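Local coordinates for protein mannan endo-1,4-beta-mannosidase (Cryptopygus antarcticus, PDB 4OOU) that hydrolyses internal beta-1,4-mannosidic linkages in mannans, galactomannans and glucomannans as a secreted glycoside hydrolase family 5 enzyme, at residues V42-R47 with N78-W83; D67-V72 with N121-F126; G322-Y327 with M360-G365; W341-G346 with S354-G359. All blocks are in the same frame, centred on the assembly; numbering follows the deposited sequence.

Interaction 1: residues V42-R47 with N78-W83; sequences VNFAWR and NTARVW
Trp-83 presents one face of its indole to two residues of the segment 42-47. Ala-45 CB sits over the five-membered ring, 3.6 Å from its centroid. Trp-46 comes to the same face further along, over the six-membered ring. The edge of Trp-46 is turned to the face of Trp-83, with ring planes 60° apart, and Trp-46 CZ3 lies 3.8 Å from Trp-83 CE3. The Phe-44 ring lies beside Ala-80 and Val-82, with Ala-80 CB over one face in a CH-pi contact and CD2 against Val-82 CB.

Asn-43 and Arg-81 lie side by side and point the same way. Arg-81 is extended from CG to NE, and its NH1 donates to Asn-43 OD1, though the position of that oxygen is less sure. The amide and guanidinium planes are nearly perpendicular. The guanidinium also makes salt bridges to Glu-177 and to Glu-312, probably the catalytic nucleophile, while Asn-43 ND2 donates to Thr-340 O.

The backbones pair in parallel. Arg-81 N donates to Val-42 O at 3.0 Å and Phe-44 N to Arg-81 O at 2.9 Å. Past a cis peptide before Ala-45, Trp-83 N still reaches Ala-45 O at 2.9 Å. These are adjacent parallel strands of a TIM barrel, at the end where Trp-83 binds substrate.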
loop_
_atom_site.group_PDB
_atom_site.type_symbol
_atom_site.label_atom_id
_atom_site.label_comp_id
_atom_site.label_asym_id
_atom_site.label_seq_id
_atom_site.Cartn_x
_atom_site.Cartn_y
_atom_site.Cartn_z
ATOM N N VAL A 42 10.834 -2.679 2.641
ATOM C CA VAL A 42 10.071 -3.364 3.679
ATOM C C VAL A 42 8.783 -2.651 4.062
ATOM O O VAL A 42 8.598 -1.438 3.811
ATOM C CB VAL A 42 10.898 -3.479 4.968
ATOM C CG1 VAL A 42 12.314 -3.899 4.640
ATOM C CG2 VAL A 42 10.948 -2.164 5.718
ATOM N N ASN A 43 7.923 -3.423 4.711
ATOM C CA ASN A 43 6.847 -2.876 5.498
ATOM C C ASN A 43 7.350 -2.667 6.921
ATOM O O ASN A 43 7.987 -3.566 7.465
ATOM C CB ASN A 43 5.718 -3.880 5.600
ATOM C CG ASN A 43 4.934 -3.984 4.351
ATOM O OD1 ASN A 43 3.919 -3.310 4.215
ATOM N ND2 ASN A 43 5.359 -4.862 3.441
ATOM N N PHE A 44 7.021 -1.533 7.550
ATOM C CA PHE A 44 7.411 -1.354 8.943
ATOM C C PHE A 44 6.653 -2.338 9.817
ATOM O O PHE A 44 7.297 -3.090 10.592
ATOM C CB PHE A 44 7.317 0.089 9.450
ATOM C CG PHE A 44 8.449 0.996 8.981
ATOM C CD1 PHE A 44 9.691 0.490 8.579
ATOM C CD2 PHE A 44 8.277 2.384 8.971
ATOM C CE1 PHE A 44 10.718 1.339 8.155
ATOM C CE2 PHE A 44 9.306 3.233 8.565
ATOM C CZ PHE A 44 10.525 2.704 8.153
ATOM N N ALA A 45 5.322 -2.381 9.737
ATOM C CA ALA A 45 4.422 -1.417 9.080
ATOM C C ALA A 45 3.964 -0.398 10.117
ATOM O O ALA A 45 3.205 0.524 9.802
ATOM C CB ALA A 45 3.199 -2.139 8.507
ATOM N N TRP A 46 4.384 -0.608 11.366
ATOM C CA TRP A 46 4.140 0.340 12.440
ATOM C C TRP A 46 5.189 0.135 13.531
ATOM O O TRP A 46 6.020 -0.758 13.457
ATOM C CB TRP A 46 2.724 0.164 12.979
ATOM C CG TRP A 46 2.465 -1.211 13.463
ATOM C CD1 TRP A 46 2.824 -1.727 14.674
ATOM C CD2 TRP A 46 1.829 -2.267 12.746
ATOM N NE1 TRP A 46 2.433 -3.036 14.763
ATOM C CE2 TRP A 46 1.815 -3.399 13.594
ATOM C CE3 TRP A 46 1.254 -2.374 11.470
ATOM C CZ2 TRP A 46 1.257 -4.633 13.206
ATOM C CZ3 TRP A 46 0.674 -3.606 11.092
ATOM C CH2 TRP A 46 0.683 -4.711 11.970
ATOM N N ARG A 47 5.188 1.005 14.513
ATOM C CA ARG A 47 5.948 0.782 15.734
ATOM C C ARG A 47 4.886 0.539 16.809
ATOM O O ARG A 47 4.840 -0.510 17.438
ATOM C CB ARG A 47 6.836 2.009 15.988
ATOM C CG ARG A 47 7.331 2.215 17.408
ATOM C CD ARG A 47 8.147 1.055 17.939
ATOM N NE ARG A 47 9.045 1.367 19.075
ATOM C CZ ARG A 47 8.853 2.272 20.058
ATOM N NH1 ARG A 47 7.766 3.061 20.164
ATOM N NH2 ARG A 47 9.798 2.393 20.978
ATOM N N ASN A 78 14.964 1.020 -0.815
ATOM C CA ASN A 78 14.532 2.362 -1.239
ATOM C C ASN A 78 13.089 2.715 -0.950
ATOM O O ASN A 78 12.595 3.684 -1.480
ATOM C CB ASN A 78 14.799 2.534 -2.733
ATOM C CG ASN A 78 13.845 1.747 -3.594
ATOM O OD1 ASN A 78 12.980 1.031 -3.097
ATOM N ND2 ASN A 78 13.997 1.873 -4.899
ATOM N N THR A 79 12.415 1.930 -0.119
ATOM C CA THR A 79 11.002 2.110 0.115
ATOM C C THR A 79 10.608 1.530 1.463
ATOM O O THR A 79 11.084 0.480 1.851
ATOM C CB THR A 79 10.186 1.426 -1.012
ATOM O OG1 THR A 79 10.368 2.143 -2.232
ATOM C CG2 THR A 79 8.688 1.388 -0.697
ATOM N N ALA A 80 9.713 2.229 2.147
ATOM C CA ALA A 80 9.056 1.720 3.341
ATOM C C ALA A 80 7.545 1.943 3.246
ATOM O O ALA A 80 7.094 3.044 2.938
ATOM C CB ALA A 80 9.606 2.408 4.577
ATOM N N ARG A 81 6.771 0.887 3.490
ATOM C CA ARG A 81 5.308 0.977 3.563
ATOM C C ARG A 81 4.944 1.076 5.059
ATOM O O ARG A 81 5.396 0.262 5.904
ATOM C CB ARG A 81 4.693 -0.253 2.930
ATOM C CG ARG A 81 3.184 -0.288 2.750
ATOM C CD ARG A 81 2.806 -1.626 2.148
ATOM N NE ARG A 81 1.382 -1.798 1.944
ATOM C CZ ARG A 81 0.608 -2.698 2.546
ATOM N NH1 ARG A 81 1.099 -3.547 3.460
ATOM N NH2 ARG A 81 -0.674 -2.768 2.213
ATOM N N VAL A 82 4.148 2.097 5.386
ATOM C CA VAL A 82 3.880 2.402 6.773
ATOM C C VAL A 82 2.453 2.879 6.940
ATOM O O VAL A 82 1.954 3.636 6.130
ATOM C CB VAL A 82 4.889 3.436 7.305
ATOM C CG1 VAL A 82 4.983 4.621 6.380
ATOM C CG2 VAL A 82 4.536 3.873 8.731
ATOM N N TRP A 83 1.815 2.396 8.006
ATOM C CA TRP A 83 0.378 2.480 8.202
ATOM C C TRP A 83 0.011 3.718 9.030
ATOM O O TRP A 83 0.738 4.082 9.955
ATOM C CB TRP A 83 -0.095 1.201 8.896
ATOM C CG TRP A 83 -0.085 -0.053 8.044
ATOM C CD1 TRP A 83 0.706 -0.330 6.964
ATOM C CD2 TRP A 83 -0.903 -1.201 8.229
ATOM N NE1 TRP A 83 0.405 -1.559 6.458
ATOM C CE2 TRP A 83 -0.574 -2.116 7.222
ATOM C CE3 TRP A 83 -1.894 -1.536 9.147
ATOM C CZ2 TRP A 83 -1.203 -3.330 7.101
ATOM C CZ3 TRP A 83 -2.521 -2.740 9.029
ATOM C CH2 TRP A 83 -2.178 -3.627 8.020
#

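Interaction 2: residues D67-V72 with N121-F126; sequences DWINKV and NGQNVF
A beta-alpha-beta unit of the TIM barrel packs here, through helix 58-74, against the turn that leads from helix 109-122 into strand 126-133. That turn is a Schellman motif. Asn-124 has positive phi and is the C-prime residue, with Val-125 N bonded to Ala-120 O and Asn-124 N to Asn-121 O. The reversal brings Gln-123 and Val-125 to the helix 58-74 side.

The contact is made by side chains, and no hydrogen bond crosses between the two segments. Ile-69 and Val-125 run alongside each other in opposite senses. The CD1 methyl of Ile-69 meets the CG2 methyl of Val-125. Its still shorter approach to Gln-123 CB is doubtful in the model, so the exact position of Ile-69 CD1 is uncertain. Val-72, one turn further on, reaches the same valine methyl from another direction: its CG1 lies 3.9 Å from Val-125 CG2, and the two valines cross at about a right angle. Val-125 CG2 stands anti to its own carbonyl carbon, which puts that methyl within contact of both Ile-69 and Val-72.

Polar groups lie beside this apolar patch. Gln-123 bends at chi2 (-60°), and its amide carbon CD comes 3.3 Å from Asn-70 ND2. The two amide planes are 60° apart. Asn-70 ND2 donates instead to Tyr-119 OH, on helix 109-122.

Further round helix 58-74, Trp-68 packs edge-to-face with Phe-44 and Phe-343, and Val-72 touches Met-360 of helix 353-361. After the turn, Phe-126 begins strand 126-133 and pairs through its backbone with Asn-78 and with Ala-80 of strand 79-86.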
loop_
_atom_site.group_PDB
_atom_site.type_symbol
_atom_site.label_atom_id
_atom_site.label_comp_id
_atom_site.label_asym_id
_atom_site.label_seq_id
_atom_site.Cartn_x
_atom_site.Cartn_y
_atom_site.Cartn_z
ATOM N N ASP A 67 15.208 5.280 12.679
ATOM C CA ASP A 67 16.281 4.291 12.737
ATOM C C ASP A 67 16.076 3.219 11.692
ATOM O O ASP A 67 16.994 2.850 10.943
ATOM C CB ASP A 67 16.289 3.610 14.091
ATOM C CG ASP A 67 17.309 2.532 14.159
ATOM O OD1 ASP A 67 18.472 2.876 13.943
ATOM O OD2 ASP A 67 16.962 1.349 14.377
ATOM N N TRP A 68 14.846 2.709 11.680
ATOM C CA TRP A 68 14.391 1.764 10.668
ATOM C C TRP A 68 14.541 2.315 9.253
ATOM O O TRP A 68 15.000 1.602 8.345
ATOM C CB TRP A 68 12.934 1.369 10.906
ATOM C CG TRP A 68 12.690 0.698 12.208
ATOM C CD1 TRP A 68 13.610 0.369 13.152
ATOM C CD2 TRP A 68 11.429 0.259 12.709
ATOM N NE1 TRP A 68 12.991 -0.233 14.233
ATOM C CE2 TRP A 68 11.654 -0.316 13.978
ATOM C CE3 TRP A 68 10.126 0.306 12.211
ATOM C CZ2 TRP A 68 10.634 -0.851 14.741
ATOM C CZ3 TRP A 68 9.113 -0.208 12.969
ATOM C CH2 TRP A 68 9.367 -0.790 14.223
ATOM N N ILE A 69 14.189 3.578 9.035
ATOM C CA ILE A 69 14.448 4.085 7.684
ATOM C C ILE A 69 16.015 4.087 7.449
ATOM O O ILE A 69 16.482 3.645 6.396
ATOM C CB ILE A 69 13.653 5.375 7.187
ATOM C CG1 ILE A 69 14.612 6.476 6.895
ATOM C CG2 ILE A 69 12.468 5.900 7.988
ATOM C CD1 ILE A 69 15.195 6.214 5.536
ATOM N N ASN A 70 16.825 4.463 8.441
ATOM C CA ASN A 70 18.306 4.334 8.304
ATOM C C ASN A 70 18.759 2.947 7.933
ATOM O O ASN A 70 19.653 2.750 7.097
ATOM C CB ASN A 70 19.062 4.727 9.585
ATOM C CG ASN A 70 18.792 6.161 10.035
ATOM O OD1 ASN A 70 19.043 6.506 11.202
ATOM N ND2 ASN A 70 18.282 7.012 9.124
ATOM N N LYS A 71 18.130 1.963 8.563
ATOM C CA LYS A 71 18.455 0.546 8.297
ATOM C C LYS A 71 18.147 0.165 6.844
ATOM O O LYS A 71 18.834 -0.645 6.229
ATOM C CB LYS A 71 17.758 -0.369 9.330
ATOM C CG LYS A 71 18.487 -0.343 10.662
ATOM C CD LYS A 71 17.863 -1.239 11.733
ATOM C CE LYS A 71 18.802 -1.441 12.928
ATOM N NZ LYS A 71 18.927 -0.214 13.753
ATOM N N VAL A 72 17.145 0.808 6.269
ATOM C CA VAL A 72 16.826 0.577 4.863
ATOM C C VAL A 72 17.907 1.185 3.948
ATOM O O VAL A 72 18.489 0.432 3.188
ATOM C CB VAL A 72 15.363 1.010 4.538
ATOM C CG1 VAL A 72 15.086 1.077 3.045
ATOM C CG2 VAL A 72 14.384 0.071 5.230
ATOM N N ASN A 121 13.378 11.284 3.075
ATOM C CA ASN A 121 14.014 11.977 1.974
ATOM C C ASN A 121 15.508 12.057 2.159
ATOM O O ASN A 121 16.235 11.770 1.239
ATOM C CB ASN A 121 13.440 13.390 1.825
ATOM C CG ASN A 121 13.953 14.098 0.594
ATOM O OD1 ASN A 121 13.194 14.446 -0.318
ATOM N ND2 ASN A 121 15.253 14.274 0.541
ATOM N N GLY A 122 15.968 12.436 3.343
ATOM C CA GLY A 122 17.405 12.592 3.597
ATOM C C GLY A 122 18.195 11.299 3.455
ATOM O O GLY A 122 19.404 11.307 3.202
ATOM N N GLN A 123 17.477 10.188 3.590
ATOM C CA GLN A 123 18.045 8.853 3.491
ATOM C C GLN A 123 17.762 8.194 2.146
ATOM O O GLN A 123 18.050 7.007 1.949
ATOM C CB GLN A 123 17.444 8.002 4.576
ATOM C CG GLN A 123 17.631 8.535 5.986
ATOM C CD GLN A 123 19.109 8.667 6.349
ATOM O OE1 GLN A 123 19.508 9.603 7.033
ATOM N NE2 GLN A 123 19.924 7.742 5.875
ATOM N N ASN A 124 17.215 8.981 1.221
ATOM C CA ASN A 124 16.813 8.470 -0.065
ATOM C C ASN A 124 15.922 7.230 0.052
ATOM O O ASN A 124 16.196 6.161 -0.530
ATOM C CB ASN A 124 18.028 8.236 -0.946
ATOM C CG ASN A 124 18.687 9.552 -1.391
ATOM O OD1 ASN A 124 18.018 10.545 -1.750
ATOM N ND2 ASN A 124 20.005 9.563 -1.355
ATOM N N VAL A 125 14.851 7.410 0.819
ATOM C CA VAL A 125 13.787 6.420 0.925
ATOM C C VAL A 125 12.380 6.978 0.685
ATOM O O VAL A 125 11.969 7.979 1.221
ATOM C CB VAL A 125 13.783 5.743 2.298
ATOM C CG1 VAL A 125 12.552 4.878 2.464
ATOM C CG2 VAL A 125 15.040 4.929 2.462
ATOM N N PHE A 126 11.646 6.226 -0.092
ATOM C CA PHE A 126 10.308 6.484 -0.416
ATOM C C PHE A 126 9.372 5.883 0.611
ATOM O O PHE A 126 9.577 4.746 1.121
ATOM C CB PHE A 126 10.026 5.807 -1.760
ATOM C CG PHE A 126 10.518 6.574 -2.956
ATOM C CD1 PHE A 126 9.971 7.842 -3.266
ATOM C CD2 PHE A 126 11.465 6.016 -3.802
ATOM C CE1 PHE A 126 10.401 8.533 -4.396
ATOM C CE2 PHE A 126 11.911 6.699 -4.913
ATOM C CZ PHE A 126 11.379 7.969 -5.223
#

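Interaction 3: residues G322-Y327 with M360-G365; sequences GIQNLY and MQALKG
Tyr-327 lays one face of its ring against the backbone of Met-360. Met-360 CA stands 4.3 Å from the ring centroid and only 12° off the ring normal, a CH-pi contact. Met-360 N lies over the same face, nearer the rim. The side chain of Met-360 runs at a slant to the tyrosine, and its CG comes 3.5 Å from Tyr-327 OH. Leu-363 CD1 is 4.0 Å from Tyr-327 CD1, near where the ring joins CB.

A second patch forms round Ala-362. Its methyl CB lies 3.5 Å from Gln-324 CB and also touches CG and CD of that glutamine. The chain of Gln-324 runs extended beyond CG (chi2 -162°), passing over the alanine. Its amide NE2 ends near Ala-362 N, at 3.5 Å, and is hydrogen-bonded to Tyr-358 O.

The backbone gives the setting. Gly-322 is the N-cap of helix 323-332, and Gln-324 and Tyr-327 lie about one turn apart on it. Across from them, a type I turn from Gln-361 to Lys-364 carries Ala-362 and Leu-363 toward that helix.

Farther out, Tyr-327 OH is hydrogen-bonded to Gly-41 O on strand 35-43. Met-360 and Leu-363 also touch this strand, at Val-42 and at Phe-38 and Ser-40. The contact thus joins two neighbouring outer helices, 323-332 and 353-361, over the barrel strand 35-43.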
loop_
_atom_site.group_PDB
_atom_site.type_symbol
_atom_site.label_atom_id
_atom_site.label_comp_id
_atom_site.label_asym_id
_atom_site.label_seq_id
_atom_site.Cartn_x
_atom_site.Cartn_y
_atom_site.Cartn_z
ATOM N N GLY A 322 14.744 -18.518 -0.032
ATOM C CA GLY A 322 15.760 -17.669 0.616
ATOM C C GLY A 322 15.534 -16.206 0.250
ATOM O O GLY A 322 15.478 -15.868 -0.941
ATOM N N ILE A 323 15.390 -15.342 1.256
ATOM C CA ILE A 323 15.081 -13.916 1.025
ATOM C C ILE A 323 15.700 -13.329 -0.199
ATOM O O ILE A 323 15.018 -12.646 -0.932
ATOM C CB ILE A 323 15.609 -12.961 2.094
ATOM C CG1 ILE A 323 16.463 -13.734 3.081
ATOM C CG2 ILE A 323 14.469 -12.083 2.679
ATOM C CD1 ILE A 323 17.382 -12.832 3.850
ATOM N N GLN A 324 16.995 -13.542 -0.411
ATOM C CA GLN A 324 17.651 -12.835 -1.515
ATOM C C GLN A 324 17.171 -13.322 -2.877
ATOM O O GLN A 324 17.071 -12.536 -3.800
ATOM C CB GLN A 324 19.184 -12.914 -1.444
ATOM C CG GLN A 324 19.815 -12.150 -0.292
ATOM C CD GLN A 324 21.291 -11.900 -0.506
ATOM O OE1 GLN A 324 21.988 -12.669 -1.187
ATOM N NE2 GLN A 324 21.781 -10.807 0.064
ATOM N N ASN A 325 16.896 -14.615 -3.022
ATOM C CA ASN A 325 16.451 -15.107 -4.318
ATOM C C ASN A 325 15.042 -14.617 -4.596
ATOM O O ASN A 325 14.644 -14.439 -5.755
ATOM C CB ASN A 325 16.550 -16.623 -4.368
ATOM C CG ASN A 325 17.935 -17.109 -4.000
ATOM O OD1 ASN A 325 18.947 -16.584 -4.487
ATOM N ND2 ASN A 325 17.994 -18.064 -3.096
ATOM N N LEU A 326 14.305 -14.400 -3.512
ATOM C CA LEU A 326 12.976 -13.795 -3.539
ATOM C C LEU A 326 13.063 -12.361 -4.082
ATOM O O LEU A 326 12.372 -12.014 -5.032
ATOM C CB LEU A 326 12.357 -13.826 -2.121
ATOM C CG LEU A 326 11.308 -14.912 -1.806
ATOM C CD1 LEU A 326 11.274 -15.980 -2.884
ATOM C CD2 LEU A 326 11.435 -15.569 -0.437
ATOM N N TYR A 327 13.928 -11.544 -3.490
ATOM C CA TYR A 327 14.124 -10.192 -3.973
ATOM C C TYR A 327 14.496 -10.243 -5.449
ATOM O O TYR A 327 13.886 -9.534 -6.287
ATOM C CB TYR A 327 15.190 -9.441 -3.165
ATOM C CG TYR A 327 14.652 -8.702 -1.945
ATOM C CD1 TYR A 327 14.084 -7.445 -2.082
ATOM C CD2 TYR A 327 14.733 -9.247 -0.660
ATOM C CE1 TYR A 327 13.583 -6.757 -1.003
ATOM C CE2 TYR A 327 14.218 -8.563 0.424
ATOM C CZ TYR A 327 13.646 -7.310 0.238
ATOM O OH TYR A 327 13.137 -6.572 1.289
ATOM N N MET A 360 17.432 -7.017 1.269
ATOM C CA MET A 360 17.584 -5.803 0.445
ATOM C C MET A 360 18.982 -5.712 -0.191
ATOM O O MET A 360 19.120 -5.200 -1.315
ATOM C CB MET A 360 17.277 -4.532 1.251
ATOM C CG MET A 360 15.788 -4.238 1.395
ATOM S SD MET A 360 15.385 -2.927 2.544
ATOM C CE MET A 360 15.788 -3.746 4.079
ATOM N N GLN A 361 20.007 -6.200 0.529
ATOM C CA GLN A 361 21.380 -6.183 0.022
ATOM C C GLN A 361 21.441 -6.891 -1.328
ATOM O O GLN A 361 22.268 -6.554 -2.183
ATOM C CB GLN A 361 22.363 -6.868 0.982
ATOM C CG GLN A 361 22.882 -6.004 2.123
ATOM C CD GLN A 361 23.553 -6.818 3.233
ATOM O OE1 GLN A 361 24.273 -7.795 2.965
ATOM N NE2 GLN A 361 23.301 -6.431 4.491
ATOM N N ALA A 362 20.574 -7.883 -1.529
ATOM C CA ALA A 362 20.610 -8.610 -2.776
ATOM C C ALA A 362 20.477 -7.655 -3.949
ATOM O O ALA A 362 20.939 -7.961 -5.045
ATOM C CB ALA A 362 19.513 -9.670 -2.833
ATOM N N LEU A 363 19.827 -6.517 -3.763
ATOM C CA LEU A 363 19.708 -5.602 -4.907
ATOM C C LEU A 363 20.536 -4.297 -4.792
ATOM O O LEU A 363 20.378 -3.415 -5.616
ATOM C CB LEU A 363 18.229 -5.315 -5.212
ATOM C CG LEU A 363 17.335 -6.544 -5.482
ATOM C CD1 LEU A 363 15.861 -6.157 -5.438
ATOM C CD2 LEU A 363 17.669 -7.212 -6.822
ATOM N N LYS A 364 21.433 -4.200 -3.812
ATOM C CA LYS A 364 22.202 -2.974 -3.594
ATOM C C LYS A 364 22.609 -2.271 -4.910
ATOM O O LYS A 364 22.165 -1.162 -5.183
ATOM C CB LYS A 364 23.432 -3.241 -2.714
ATOM C CG LYS A 364 23.679 -2.216 -1.604
ATOM C CD LYS A 364 24.733 -2.751 -0.627
ATOM C CE LYS A 364 24.681 -2.094 0.748
ATOM N NZ LYS A 364 25.116 -0.663 0.708
ATOM N N GLY A 365 23.421 -2.900 -5.746
ATOM C CA GLY A 365 23.929 -2.162 -6.919
ATOM C C GLY A 365 22.884 -1.647 -7.930
ATOM O O GLY A 365 23.006 -0.526 -8.461
#

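Interaction 4: residues W341-G346 with S354-G359; sequences WQFNSG and SNQMYG
The ring of Phe-343 is met at its edge by helix 353-361. Met-357 CG lies in the ring plane, 3.9 Å from Phe-343 CZ, and the two side chains cross at about a right angle. Gln-356 OE1 is also near that plane, beside CD1. The ring and the Gln-356 amide are turned 73° apart. On Trp-341, Gln-342 CB lies over one indole face, toward its rim.

Gln-356 makes the polar link. Its chain is extended beyond CG (chi2 -180°) and carries the amide to the turn. NE2 donates to Gln-342 O at 2.9 Å, with an N-H...O angle of 160°. The donor stands above the carbonyl plane, while the oxygen lies close to the plane of the Gln-356 amide. Ser-345 N reaches Gln-342 O from the opposite face. The other end of the amide, Gln-356 OE1, is hydrogen-bonded to Thr-340 OG1.

The segment 341-346 follows strand 337-340 of the TIM barrel and begins with a cis peptide between Trp-341, a substrate-binding residue, and Gln-342. A type I turn then runs from Gln-342 to Ser-345. At its end Asn-344 OD1 accepts from Gly-346 N at 2.9 Å, an Asx turn. Ser-345 OG donates to Phe-343 O from above the carbonyl plane. The CB of Trp-341 is directed away from the helix, and its indole lies close to Tyr-282 and Glu-312.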
loop_
_atom_site.group_PDB
_atom_site.type_symbol
_atom_site.label_atom_id
_atom_site.label_comp_id
_atom_site.label_asym_id
_atom_site.label_seq_id
_atom_site.Cartn_x
_atom_site.Cartn_y
_atom_site.Cartn_z
ATOM N N TRP A 341 7.549 -8.354 4.988
ATOM C CA TRP A 341 6.714 -8.130 6.139
ATOM C C TRP A 341 7.376 -8.795 7.375
ATOM O O TRP A 341 7.679 -9.966 7.299
ATOM C CB TRP A 341 5.317 -8.736 5.908
ATOM C CG TRP A 341 4.413 -8.451 7.063
ATOM C CD1 TRP A 341 4.303 -9.179 8.197
ATOM C CD2 TRP A 341 3.551 -7.313 7.231
ATOM N NE1 TRP A 341 3.434 -8.573 9.071
ATOM C CE2 TRP A 341 2.951 -7.430 8.495
ATOM C CE3 TRP A 341 3.218 -6.222 6.427
ATOM C CZ2 TRP A 341 2.029 -6.502 8.973
ATOM C CZ3 TRP A 341 2.316 -5.295 6.904
ATOM C CH2 TRP A 341 1.725 -5.442 8.166
ATOM N N GLN A 342 7.651 -8.079 8.478
ATOM C CA GLN A 342 7.651 -6.592 8.561
ATOM C C GLN A 342 8.744 -6.232 9.551
ATOM O O GLN A 342 9.194 -7.095 10.331
ATOM C CB GLN A 342 6.326 -6.056 9.078
ATOM C CG GLN A 342 6.105 -6.375 10.553
ATOM C CD GLN A 342 4.728 -6.028 11.089
ATOM O OE1 GLN A 342 4.170 -6.764 11.917
ATOM N NE2 GLN A 342 4.181 -4.897 10.653
ATOM N N PHE A 343 9.150 -4.974 9.569
ATOM C CA PHE A 343 10.408 -4.629 10.230
ATOM C C PHE A 343 10.342 -4.760 11.749
ATOM O O PHE A 343 11.294 -5.231 12.384
ATOM C CB PHE A 343 10.883 -3.239 9.834
ATOM C CG PHE A 343 12.349 -3.174 9.570
ATOM C CD1 PHE A 343 12.912 -3.953 8.564
ATOM C CD2 PHE A 343 13.183 -2.346 10.332
ATOM C CE1 PHE A 343 14.278 -3.899 8.316
ATOM C CE2 PHE A 343 14.547 -2.292 10.092
ATOM C CZ PHE A 343 15.096 -3.077 9.087
ATOM N N ASN A 344 9.222 -4.381 12.343
ATOM C CA ASN A 344 9.079 -4.549 13.794
ATOM C C ASN A 344 9.023 -6.026 14.285
ATOM O O ASN A 344 8.949 -6.263 15.495
ATOM C CB ASN A 344 7.848 -3.807 14.266
ATOM C CG ASN A 344 6.585 -4.488 13.853
ATOM O OD1 ASN A 344 6.541 -5.716 13.774
ATOM N ND2 ASN A 344 5.540 -3.706 13.604
ATOM N N SER A 345 8.989 -6.979 13.337
ATOM C CA SER A 345 9.274 -8.404 13.566
ATOM C C SER A 345 8.132 -9.132 14.262
ATOM O O SER A 345 8.283 -10.284 14.661
ATOM C CB SER A 345 10.592 -8.613 14.347
ATOM O OG SER A 345 11.727 -8.221 13.585
ATOM N N GLY A 346 6.986 -8.476 14.371
ATOM C CA GLY A 346 5.885 -9.007 15.135
ATOM C C GLY A 346 4.778 -9.626 14.315
ATOM O O GLY A 346 4.391 -9.122 13.251
ATOM N N SER A 354 16.604 -8.280 10.656
ATOM C CA SER A 354 17.935 -8.593 10.169
ATOM C C SER A 354 18.020 -9.206 8.770
ATOM O O SER A 354 18.796 -8.773 7.920
ATOM C CB SER A 354 18.654 -9.502 11.174
ATOM O OG SER A 354 19.578 -8.735 11.883
ATOM N N ASN A 355 17.293 -10.260 8.514
ATOM C CA ASN A 355 17.490 -10.841 7.242
ATOM C C ASN A 355 16.555 -10.148 6.240
ATOM O O ASN A 355 16.820 -10.141 5.053
ATOM C CB ASN A 355 17.531 -12.399 7.309
ATOM C CG ASN A 355 16.227 -13.067 6.965
ATOM O OD1 ASN A 355 16.193 -13.897 6.100
ATOM N ND2 ASN A 355 15.186 -12.762 7.677
ATOM N N GLN A 356 15.532 -9.458 6.705
ATOM C CA GLN A 356 14.997 -8.396 5.845
ATOM C C GLN A 356 16.088 -7.444 5.330
ATOM O O GLN A 356 16.025 -7.053 4.157
ATOM C CB GLN A 356 13.909 -7.606 6.524
ATOM C CG GLN A 356 12.632 -8.397 6.582
ATOM C CD GLN A 356 11.538 -7.639 7.248
ATOM O OE1 GLN A 356 10.862 -6.813 6.616
ATOM N NE2 GLN A 356 11.351 -7.901 8.536
ATOM N N MET A 357 17.090 -7.107 6.156
ATOM C CA MET A 357 18.220 -6.284 5.664
ATOM C C MET A 357 19.101 -7.071 4.693
ATOM O O MET A 357 19.547 -6.542 3.669
ATOM C CB MET A 357 19.061 -5.715 6.806
ATOM C CG MET A 357 18.391 -4.616 7.609
ATOM S SD MET A 357 19.529 -3.790 8.745
ATOM C CE MET A 357 19.270 -4.691 10.255
ATOM N N TYR A 358 19.329 -8.345 5.009
ATOM C CA TYR A 358 20.088 -9.230 4.141
ATOM C C TYR A 358 19.423 -9.197 2.779
ATOM O O TYR A 358 20.068 -8.902 1.782
ATOM C CB TYR A 358 20.151 -10.663 4.715
ATOM C CG TYR A 358 21.071 -11.650 3.980
ATOM C CD1 TYR A 358 22.315 -11.261 3.496
ATOM C CD2 TYR A 358 20.704 -12.988 3.815
ATOM C CE1 TYR A 358 23.137 -12.164 2.830
ATOM C CE2 TYR A 358 21.517 -13.900 3.161
ATOM C CZ TYR A 358 22.737 -13.487 2.663
ATOM O OH TYR A 358 23.566 -14.397 2.019
ATOM N N GLY A 359 18.126 -9.473 2.758
ATOM C CA GLY A 359 17.347 -9.446 1.541
ATOM C C GLY A 359 17.572 -8.207 0.693
ATOM O O GLY A 359 17.896 -8.328 -0.494
#

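Interaction 1 forms part of the barrel wall, and the other three pack around it. Interaction 2 lies about 10 Å away, centre to centre; the two also meet through side chains, with Phe-44 CE1 3.5 Å from Trp-68 CB. Interaction 4 is equally near, and Asn-43 O lies 2.8 Å from Phe-343 N. Interactions 3 and 4 use successive parts of helix 353-361, with centres about 12 Å apart. Interactions 1 and 4 reach the active site: the side chains of Arg-81 and Trp-341 are each about 3 Å from that of Glu-312, nearest atoms. Tyr-327 of interaction 3 is about 10 Å from it by the same measure, and interaction 2 lies away from the active site and the substrate-binding residues.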